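Response regulator CheY-like protein (Mesorhizobium loti, PDB 3SNK) forms the N-terminal CheY-like receiver domain of a longer pilus assembly protein, which as a whole probably binds and hydrolyses ATP. Local coordinates at residues G61-D66 with V88-V93. Numbering follows the deposited sequence.
Sequences GIVILD and VPLIAV
Leu90 reaches across to both Val63 and Leu65 where two neighbouring parallel strands, 62-68 and 90-94, run through the middle of the five-stranded sheet of a CheY-like receiver fold. The helix 78-82 lies between them in sequence, making a beta-alpha-beta unit. With CG anti to its backbone N (chi1 168°), Leu90 swings CD1 toward the first strand, where it sits 3.7 Å from Val63 CG1 and equally near Leu65 CB. Farther back on this face, Val63 CG2 meets Val88 CG2, and Trp85 and Phe20 add to the packing. On the other face Ile64 and Ile91 lie side by side and point the same way, CG1 against CB at 4.2 Å. Ile91 CD1 extends back to Ile62 CG2 (3.8 Å), while Val93 CG2 lies 4.2 Å from Ile64 CG2; helices 24-36 and 120-129 cover this side. Asp66, farther along the strand, points to the same face, its OD2 held by Ser21 OG and a salt bridge to Lys116. Val63 N and Leu65 N donate to Pro89 O and Ile91 O, and Ile91 N and Val93 N donate back to Val63 O and Leu65 O, all within 13° of straight. Before these bonds, Gly61 O lies against the Pro89 ring carbon CD, a close contact of 3.0 Å rather than a hydrogen bond.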
ATOM      1  N   GLY A  61       8.493   5.109  -4.651  1.00 61.15           N
ATOM      2  CA  GLY A  61       9.466   4.247  -4.011  1.00 58.61           C
ATOM      3  C   GLY A  61       8.757   3.029  -3.463  1.00 54.32           C
ATOM      4  O   GLY A  61       9.179   1.907  -3.721  1.00 53.05           O
ATOM      5  N   ILE A  62       7.661   3.255  -2.719  1.00 46.17           N
ATOM      6  CA  ILE A  62       6.842   2.235  -2.059  1.00 44.13           C
ATOM      7  C   ILE A  62       5.396   2.612  -2.157  1.00 46.01           C
ATOM      8  O   ILE A  62       5.056   3.782  -1.988  1.00 46.50           O
ATOM      9  CB  ILE A  62       7.227   2.080  -0.536  1.00 48.88           C
ATOM     10  CG1 ILE A  62       8.682   1.685  -0.333  1.00 51.50           C
ATOM     11  CG2 ILE A  62       6.300   1.104   0.213  1.00 48.74           C
ATOM     12  CD1 ILE A  62       9.252   2.265   0.927  1.00 65.38           C
ATOM     13  N   VAL A  63       4.537   1.610  -2.322  1.00 40.55           N
ATOM     14  CA  VAL A  63       3.092   1.762  -2.288  1.00 40.51           C
ATOM     15  C   VAL A  63       2.563   1.024  -1.057  1.00 44.21           C
ATOM     16  O   VAL A  63       2.995  -0.095  -0.770  1.00 42.43           O
ATOM     17  CB  VAL A  63       2.418   1.264  -3.591  1.00 43.84           C
ATOM     18  CG1 VAL A  63       0.900   1.206  -3.460  1.00 43.79           C
ATOM     19  CG2 VAL A  63       2.794   2.160  -4.752  1.00 44.32           C
ATOM     20  N   ILE A  64       1.637   1.641  -0.332  1.00 41.42           N
ATOM     21  CA  ILE A  64       0.964   1.001   0.799  1.00 42.00           C
ATOM     22  C   ILE A  64      -0.493   0.952   0.436  1.00 47.00           C
ATOM     23  O   ILE A  64      -1.132   1.994   0.204  1.00 47.28           O
ATOM     24  CB  ILE A  64       1.230   1.628   2.175  1.00 46.16           C
ATOM     25  CG1 ILE A  64       2.740   1.589   2.490  1.00 47.05           C
ATOM     26  CG2 ILE A  64       0.421   0.891   3.269  1.00 47.86           C
ATOM     27  CD1 ILE A  64       3.176   2.436   3.643  1.00 55.36           C
ATOM     28  N   LEU A  65      -1.005  -0.257   0.308  1.00 42.40           N
ATOM     29  CA  LEU A  65      -2.376  -0.402  -0.136  1.00 43.94           C
ATOM     30  C   LEU A  65      -3.219  -1.035   0.972  1.00 49.90           C
ATOM     31  O   LEU A  65      -2.985  -2.169   1.381  1.00 46.62           O
ATOM     32  CB  LEU A  65      -2.435  -1.200  -1.455  1.00 42.73           C
ATOM     33  CG  LEU A  65      -3.815  -1.488  -2.057  1.00 48.34           C
ATOM     34  CD1 LEU A  65      -4.532  -0.194  -2.489  1.00 48.47           C
ATOM     35  CD2 LEU A  65      -3.689  -2.445  -3.221  1.00 50.04           C
ATOM     36  N   ASP A  66      -4.159  -0.244   1.493  1.00 49.74           N
ATOM     37  CA  ASP A  66      -5.100  -0.718   2.504  1.00 52.64           C
ATOM     38  C   ASP A  66      -6.305  -1.299   1.786  1.00 58.04           C
ATOM     39  O   ASP A  66      -7.134  -0.553   1.271  1.00 57.84           O
ATOM     40  CB  ASP A  66      -5.524   0.415   3.458  1.00 55.94           C
ATOM     41  CG  ASP A  66      -6.558   0.037   4.512  1.00 61.25           C
ATOM     42  OD1 ASP A  66      -6.751  -1.185   4.752  1.00 61.45           O
ATOM     43  OD2 ASP A  66      -7.125   0.969   5.155  1.00 60.87           O
ATOM     44  N   VAL A  88       7.623  -1.313  -8.133  1.00 38.79           N
ATOM     45  CA  VAL A  88       7.829  -0.686  -6.833  1.00 39.76           C
ATOM     46  C   VAL A  88       7.304  -1.683  -5.753  1.00 42.65           C
ATOM     47  O   VAL A  88       6.302  -2.369  -6.012  1.00 42.38           O
ATOM     48  CB  VAL A  88       7.187   0.731  -6.685  1.00 44.36           C
ATOM     49  CG1 VAL A  88       7.582   1.659  -7.823  1.00 45.33           C
ATOM     50  CG2 VAL A  88       5.682   0.655  -6.557  1.00 43.75           C
ATOM     51  N   PRO A  89       7.971  -1.799  -4.592  1.00 39.49           N
ATOM     52  CA  PRO A  89       7.428  -2.647  -3.518  1.00 39.54           C
ATOM     53  C   PRO A  89       6.019  -2.220  -3.131  1.00 43.51           C
ATOM     54  O   PRO A  89       5.684  -1.019  -3.086  1.00 43.77           O
ATOM     55  CB  PRO A  89       8.397  -2.423  -2.343  1.00 42.37           C
ATOM     56  CG  PRO A  89       9.642  -1.879  -2.969  1.00 48.07           C
ATOM     57  CD  PRO A  89       9.201  -1.101  -4.159  1.00 42.05           C
ATOM     58  N   LEU A  90       5.184  -3.222  -2.856  1.00 38.56           N
ATOM     59  CA  LEU A  90       3.813  -3.018  -2.474  1.00 36.90           C
ATOM     60  C   LEU A  90       3.589  -3.642  -1.116  1.00 39.60           C
ATOM     61  O   LEU A  90       3.917  -4.815  -0.896  1.00 38.17           O
ATOM     62  CB  LEU A  90       2.877  -3.625  -3.552  1.00 36.54           C
ATOM     63  CG  LEU A  90       1.371  -3.773  -3.197  1.00 42.63           C
ATOM     64  CD1 LEU A  90       0.727  -2.434  -3.012  1.00 42.78           C
ATOM     65  CD2 LEU A  90       0.610  -4.510  -4.333  1.00 45.10           C
ATOM     66  N   ILE A  91       3.102  -2.842  -0.181  1.00 37.48           N
ATOM     67  CA  ILE A  91       2.811  -3.353   1.164  1.00 39.33           C
ATOM     68  C   ILE A  91       1.315  -3.444   1.241  1.00 44.91           C
ATOM     69  O   ILE A  91       0.635  -2.430   1.053  1.00 44.26           O
ATOM     70  CB  ILE A  91       3.460  -2.535   2.308  1.00 42.19           C
ATOM     71  CG1 ILE A  91       4.993  -2.641   2.221  1.00 43.28           C
ATOM     72  CG2 ILE A  91       2.962  -3.031   3.685  1.00 45.11           C
ATOM     73  CD1 ILE A  91       5.761  -1.529   2.967  1.00 54.40           C
ATOM     74  N   ALA A  92       0.799  -4.663   1.438  1.00 41.90           N
ATOM     75  CA  ALA A  92      -0.650  -4.843   1.513  1.00 41.71           C
ATOM     76  C   ALA A  92      -1.091  -4.944   2.957  1.00 47.28           C
ATOM     77  O   ALA A  92      -0.476  -5.645   3.758  1.00 46.86           O
ATOM     78  CB  ALA A  92      -1.076  -6.078   0.741  1.00 42.25           C
ATOM     79  N   VAL A  93      -2.151  -4.195   3.290  1.00 45.18           N
ATOM     80  CA  VAL A  93      -2.768  -4.200   4.604  1.00 46.93           C
ATOM     81  C   VAL A  93      -4.208  -4.616   4.382  1.00 53.53           C
ATOM     82  O   VAL A  93      -4.917  -4.040   3.545  1.00 51.82           O
ATOM     83  CB  VAL A  93      -2.644  -2.854   5.381  1.00 50.39           C
ATOM     84  CG1 VAL A  93      -3.152  -2.998   6.818  1.00 52.16           C
ATOM     85  CG2 VAL A  93      -1.209  -2.339   5.369  1.00 48.95           C
TER